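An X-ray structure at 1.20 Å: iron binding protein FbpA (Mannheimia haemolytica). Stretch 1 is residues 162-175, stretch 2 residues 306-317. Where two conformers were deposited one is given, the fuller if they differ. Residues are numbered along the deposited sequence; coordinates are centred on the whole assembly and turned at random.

Stretch 1 162-175: FLEGLKANLARKPQ
Stretch 2 306-317: KLVDEVKFDDFS

Stretch 1 enters as the end of a helix (162-168) and continues as an irregular, partly extended segment to Gln175. Stretch 2 is likewise a helix end, closed at Lys312, whose positive phi (51/57) and bonds Lys312 N to Asp309 O (3.1 Å) and Phe313 N to Val308 O (3.3 Å) make a Schellman motif; a type I turn from Lys312 to Asp315 follows. The helix axes approach to 9.9 Å with their N-to-C directions 50° apart, and the contact buries 814 Å². CA-CA distances set the register: Glu164-Val311 6.3 Å, Lys167-Phe313 5.9 Å, Lys173-Phe316 5.2 Å and Pro174-Asp314 5.6 Å.

Leu163 (m, t) points toward stretch 2, its CD1 packing 3.7 Å from Leu307 CB, while its CB lies 4.2 Å from Val311 CG2. Its carbonyl O meets the edge of the Phe313 ring, 3.8 Å from CE1. Glu164 (m, m) starts sideways but folds back, so that its CD is 3.6 Å from Val311 CG1; a water 2.6 Å from Glu164 OE2 and 2.8 Å from Val311 O links the two residues. Leu166 (t, p) brings CD2 within 3.8 Å of Phe313 CZ.

Lys167 is fully extended, t at all four chi angles, which carries its ammonium to the end of the opposing helix. There Lys167 NZ donates to Val311 O (2.9 Å) and to Lys312 O (3.0 Å), the latter also accepting Asp315 N (3.1 Å) in the turn, and a further water bridges Lys167 NZ to Asp315 OD2, 2.8 Å from each. The aliphatic part of the chain runs past the turn, with Lys167 CG 3.7 Å from Phe313 O and Lys167 CE 3.3 Å from Asp315 O.

Beyond the helix, Leu170 (m, t; phi/psi -69/139) sets CD1 4.0 Å from Phe313 CE2 and CB 4.2 Å from Phe316 CE1. Phe316 (chi1 -157°, chi2 72°) lies against the backbone: Arg172 C, 3.4 Å from Phe316 CE1, and Lys173 N, 3.5 Å from Phe316 CD1, sit over one ring face. The CA-to-CB bond of Lys173 (-56/133; t, t, t, p) points sideways, and its NZ donates to Asp314 O at 2.7 Å; a water accepts from both Lys173 NZ (2.8 Å) and Phe316 N (3.3 Å). Pro174 (-50/129, C-gamma exo) places CG 4.0 Å from Phe313 CE2 and 3.6 Å from Asp314 OD1. Phe313 (chi1 -169°, chi2 87°) thus packs against Leu163, Leu166, Leu170 and Pro174. Gln175 (-161/157; p, t) donates from NE2 to Lys173 O at 2.9 Å.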

# COMPACT_ATOMS: atom_id res chain seq x y z
N PHE A 162 15.49 -7.57 -13.98
CA PHE A 162 14.05 -7.42 -14.07
C PHE A 162 13.66 -5.96 -14.31
O PHE A 162 12.85 -5.68 -15.20
CB PHE A 162 13.36 -7.96 -12.80
CG PHE A 162 11.96 -7.46 -12.64
CD1 PHE A 162 10.94 -7.93 -13.45
CD2 PHE A 162 11.66 -6.50 -11.69
CE1 PHE A 162 9.65 -7.46 -13.30
CE2 PHE A 162 10.37 -6.01 -11.55
CZ PHE A 162 9.36 -6.50 -12.35
N LEU A 163 14.22 -5.04 -13.54
CA LEU A 163 13.89 -3.62 -13.70
C LEU A 163 14.30 -3.09 -15.08
O LEU A 163 13.59 -2.27 -15.64
CB LEU A 163 14.53 -2.78 -12.60
CG LEU A 163 13.95 -3.00 -11.20
CD1 LEU A 163 14.79 -2.29 -10.17
CD2 LEU A 163 12.51 -2.54 -11.12
N GLU A 164 15.41 -3.58 -15.62
CA GLU A 164 15.85 -3.15 -16.95
C GLU A 164 14.87 -3.63 -18.01
O GLU A 164 14.52 -2.87 -18.93
CB GLU A 164 17.26 -3.66 -17.24
CG GLU A 164 18.35 -3.06 -16.36
CD GLU A 164 18.94 -1.78 -16.91
OE1 GLU A 164 20.12 -1.52 -16.61
OE2 GLU A 164 18.23 -1.04 -17.62
N GLY A 165 14.39 -4.86 -17.88
CA GLY A 165 13.44 -5.40 -18.83
C GLY A 165 12.07 -4.74 -18.73
O GLY A 165 11.43 -4.44 -19.74
N LEU A 166 11.63 -4.50 -17.50
CA LEU A 166 10.37 -3.81 -17.25
C LEU A 166 10.42 -2.40 -17.86
O LEU A 166 9.51 -1.99 -18.57
CB LEU A 166 10.09 -3.75 -15.74
CG LEU A 166 8.78 -3.07 -15.35
CD1 LEU A 166 7.57 -3.81 -15.91
CD2 LEU A 166 8.69 -2.97 -13.84
N LYS A 167 11.50 -1.68 -17.58
CA LYS A 167 11.70 -0.35 -18.16
C LYS A 167 11.67 -0.40 -19.69
O LYS A 167 11.00 0.41 -20.33
CB LYS A 167 13.03 0.24 -17.70
CG LYS A 167 13.29 1.64 -18.25
CD LYS A 167 14.71 2.10 -18.01
CE LYS A 167 14.95 3.46 -18.65
NZ LYS A 167 16.34 3.93 -18.46
N ALA A 168 12.35 -1.38 -20.27
CA ALA A 168 12.40 -1.51 -21.73
C ALA A 168 11.03 -1.75 -22.34
O ALA A 168 10.81 -1.44 -23.52
CB ALA A 168 13.33 -2.64 -22.11
N ASN A 169 10.10 -2.29 -21.55
CA ASN A 169 8.77 -2.65 -22.03
C ASN A 169 7.69 -1.60 -21.80
O ASN A 169 6.53 -1.81 -22.16
CB ASN A 169 8.33 -3.98 -21.40
CG ASN A 169 9.11 -5.16 -21.95
OD1 ASN A 169 9.79 -5.06 -22.98
ND2 ASN A 169 8.99 -6.30 -21.28
N LEU A 170 8.05 -0.46 -21.23
CA LEU A 170 7.06 0.57 -20.93
C LEU A 170 6.52 1.21 -22.20
O LEU A 170 7.27 1.49 -23.15
CB LEU A 170 7.64 1.65 -20.01
CG LEU A 170 8.09 1.16 -18.63
CD1 LEU A 170 8.61 2.31 -17.81
CD2 LEU A 170 6.99 0.42 -17.88
N ALA A 171 5.21 1.45 -22.21
CA ALA A 171 4.50 2.06 -23.33
C ALA A 171 4.61 3.57 -23.29
O ALA A 171 4.42 4.23 -24.32
CB ALA A 171 3.04 1.65 -23.29
N ARG A 172 4.88 4.12 -22.12
CA ARG A 172 5.02 5.56 -21.93
C ARG A 172 5.88 5.83 -20.71
O ARG A 172 6.09 4.96 -19.85
CB ARG A 172 3.64 6.20 -21.75
CG ARG A 172 2.95 5.84 -20.44
CD ARG A 172 1.56 6.42 -20.31
NE ARG A 172 0.99 6.14 -18.99
CZ ARG A 172 -0.17 6.62 -18.56
NH1 ARG A 172 -0.91 7.40 -19.34
NH2 ARG A 172 -0.60 6.30 -17.35
N LYS A 173 6.37 7.06 -20.61
CA LYS A 173 7.11 7.51 -19.44
C LYS A 173 6.26 7.32 -18.18
O LYS A 173 5.08 7.68 -18.18
CB LYS A 173 7.46 8.99 -19.61
CG LYS A 173 8.32 9.56 -18.50
CD LYS A 173 8.78 10.97 -18.84
CE LYS A 173 9.33 11.69 -17.63
NZ LYS A 173 10.54 11.03 -17.08
N PRO A 174 6.82 6.74 -17.12
CA PRO A 174 6.07 6.62 -15.86
C PRO A 174 5.45 7.95 -15.43
O PRO A 174 6.13 8.98 -15.38
CB PRO A 174 7.13 6.13 -14.87
CG PRO A 174 8.04 5.33 -15.70
CD PRO A 174 8.14 6.10 -17.00
N GLN A 175 4.16 7.91 -15.13
CA GLN A 175 3.39 9.11 -14.81
C GLN A 175 2.11 8.72 -14.08
O GLN A 175 1.62 7.58 -14.21
CB GLN A 175 3.03 9.86 -16.09
CG GLN A 175 2.17 9.04 -17.04
CD GLN A 175 2.06 9.67 -18.40
OE1 GLN A 175 1.09 10.38 -18.68
NE2 GLN A 175 3.04 9.42 -19.26
N LYS A 306 18.07 2.09 -4.77
CA LYS A 306 19.34 2.22 -5.46
C LYS A 306 19.28 1.61 -6.86
O LYS A 306 19.78 2.20 -7.82
CB LYS A 306 20.44 1.55 -4.63
CG LYS A 306 21.85 1.72 -5.14
CD LYS A 306 22.84 1.14 -4.13
CE LYS A 306 24.28 1.32 -4.56
NZ LYS A 306 24.74 2.74 -4.49
N LEU A 307 18.65 0.45 -7.00
CA LEU A 307 18.52 -0.17 -8.31
C LEU A 307 17.66 0.67 -9.25
O LEU A 307 17.99 0.80 -10.43
CB LEU A 307 17.91 -1.57 -8.22
CG LEU A 307 18.73 -2.60 -7.47
CD1 LEU A 307 18.05 -3.96 -7.52
CD2 LEU A 307 20.15 -2.71 -8.01
N VAL A 308 16.57 1.22 -8.73
CA VAL A 308 15.69 2.07 -9.54
C VAL A 308 16.47 3.27 -10.08
O VAL A 308 16.33 3.65 -11.25
CB VAL A 308 14.45 2.51 -8.73
CG1 VAL A 308 13.66 3.58 -9.47
CG2 VAL A 308 13.56 1.32 -8.43
N ASP A 309 17.31 3.85 -9.23
CA ASP A 309 18.18 4.95 -9.64
C ASP A 309 19.20 4.52 -10.68
O ASP A 309 19.41 5.22 -11.67
CB ASP A 309 18.88 5.55 -8.42
CG ASP A 309 19.78 6.71 -8.80
OD1 ASP A 309 19.26 7.71 -9.34
OD2 ASP A 309 21.01 6.71 -8.61
N GLU A 310 19.84 3.36 -10.49
CA GLU A 310 20.86 2.89 -11.42
C GLU A 310 20.30 2.67 -12.82
O GLU A 310 20.94 3.02 -13.81
CB GLU A 310 21.50 1.59 -10.91
CG GLU A 310 22.42 1.78 -9.73
CD GLU A 310 22.91 0.47 -9.14
OE1 GLU A 310 23.45 0.51 -8.02
OE2 GLU A 310 22.77 -0.58 -9.80
N VAL A 311 19.09 2.10 -12.91
CA VAL A 311 18.50 1.84 -14.22
C VAL A 311 17.82 3.08 -14.80
O VAL A 311 17.37 3.05 -15.95
CB VAL A 311 17.51 0.63 -14.19
CG1 VAL A 311 18.17 -0.59 -13.58
CG2 VAL A 311 16.22 0.97 -13.46
N LYS A 312 17.74 4.15 -14.02
CA LYS A 312 17.08 5.39 -14.43
C LYS A 312 15.68 5.05 -14.96
O LYS A 312 15.31 5.37 -16.10
CB LYS A 312 17.92 6.17 -15.45
CG LYS A 312 19.25 6.67 -14.89
CD LYS A 312 19.06 7.75 -13.83
CE LYS A 312 20.39 8.33 -13.35
NZ LYS A 312 20.99 7.55 -12.24
N PHE A 313 14.92 4.39 -14.10
CA PHE A 313 13.65 3.77 -14.47
C PHE A 313 12.67 4.74 -15.12
O PHE A 313 11.94 4.35 -16.04
CB PHE A 313 12.99 3.12 -13.25
CG PHE A 313 11.82 2.25 -13.60
CD1 PHE A 313 12.01 0.91 -13.93
CD2 PHE A 313 10.55 2.77 -13.62
CE1 PHE A 313 10.94 0.13 -14.26
CE2 PHE A 313 9.47 1.98 -13.96
CZ PHE A 313 9.67 0.66 -14.27
N ASP A 314 12.63 5.96 -14.62
CA ASP A 314 11.64 6.94 -15.07
C ASP A 314 12.05 7.73 -16.32
O ASP A 314 11.24 8.48 -16.86
CB ASP A 314 11.32 7.92 -13.95
CG ASP A 314 10.58 7.28 -12.79
OD1 ASP A 314 10.12 6.12 -12.89
OD2 ASP A 314 10.40 7.90 -11.73
N ASP A 315 13.28 7.57 -16.76
CA ASP A 315 13.76 8.27 -17.95
C ASP A 315 13.28 7.56 -19.22
O ASP A 315 13.56 6.38 -19.42
CB ASP A 315 15.29 8.35 -17.93
CG ASP A 315 15.84 9.16 -19.08
OD1 ASP A 315 16.10 10.36 -18.88
OD2 ASP A 315 16.04 8.67 -20.20
N PHE A 316 12.57 8.30 -20.08
CA PHE A 316 11.96 7.74 -21.28
C PHE A 316 12.61 8.32 -22.55
O PHE A 316 12.02 8.27 -23.63
CB PHE A 316 10.46 8.04 -21.26
CG PHE A 316 9.63 7.10 -22.10
CD1 PHE A 316 9.42 5.79 -21.72
CD2 PHE A 316 9.04 7.55 -23.28
CE1 PHE A 316 8.66 4.93 -22.49
CE2 PHE A 316 8.27 6.70 -24.06
CZ PHE A 316 8.08 5.39 -23.67
N SER A 317 13.83 8.84 -22.41
CA SER A 317 14.51 9.55 -23.50
C SER A 317 15.11 8.63 -24.57
O SER A 317 15.43 9.09 -25.67
CB SER A 317 15.60 10.45 -22.93
OG SER A 317 16.74 9.70 -22.54
O HOH W 1 21.27 0.64 -16.29
O HOH W 2 18.50 1.54 -18.00
O HOH W 3 17.04 6.09 -20.10
O HOH W 4 12.19 11.43 -19.26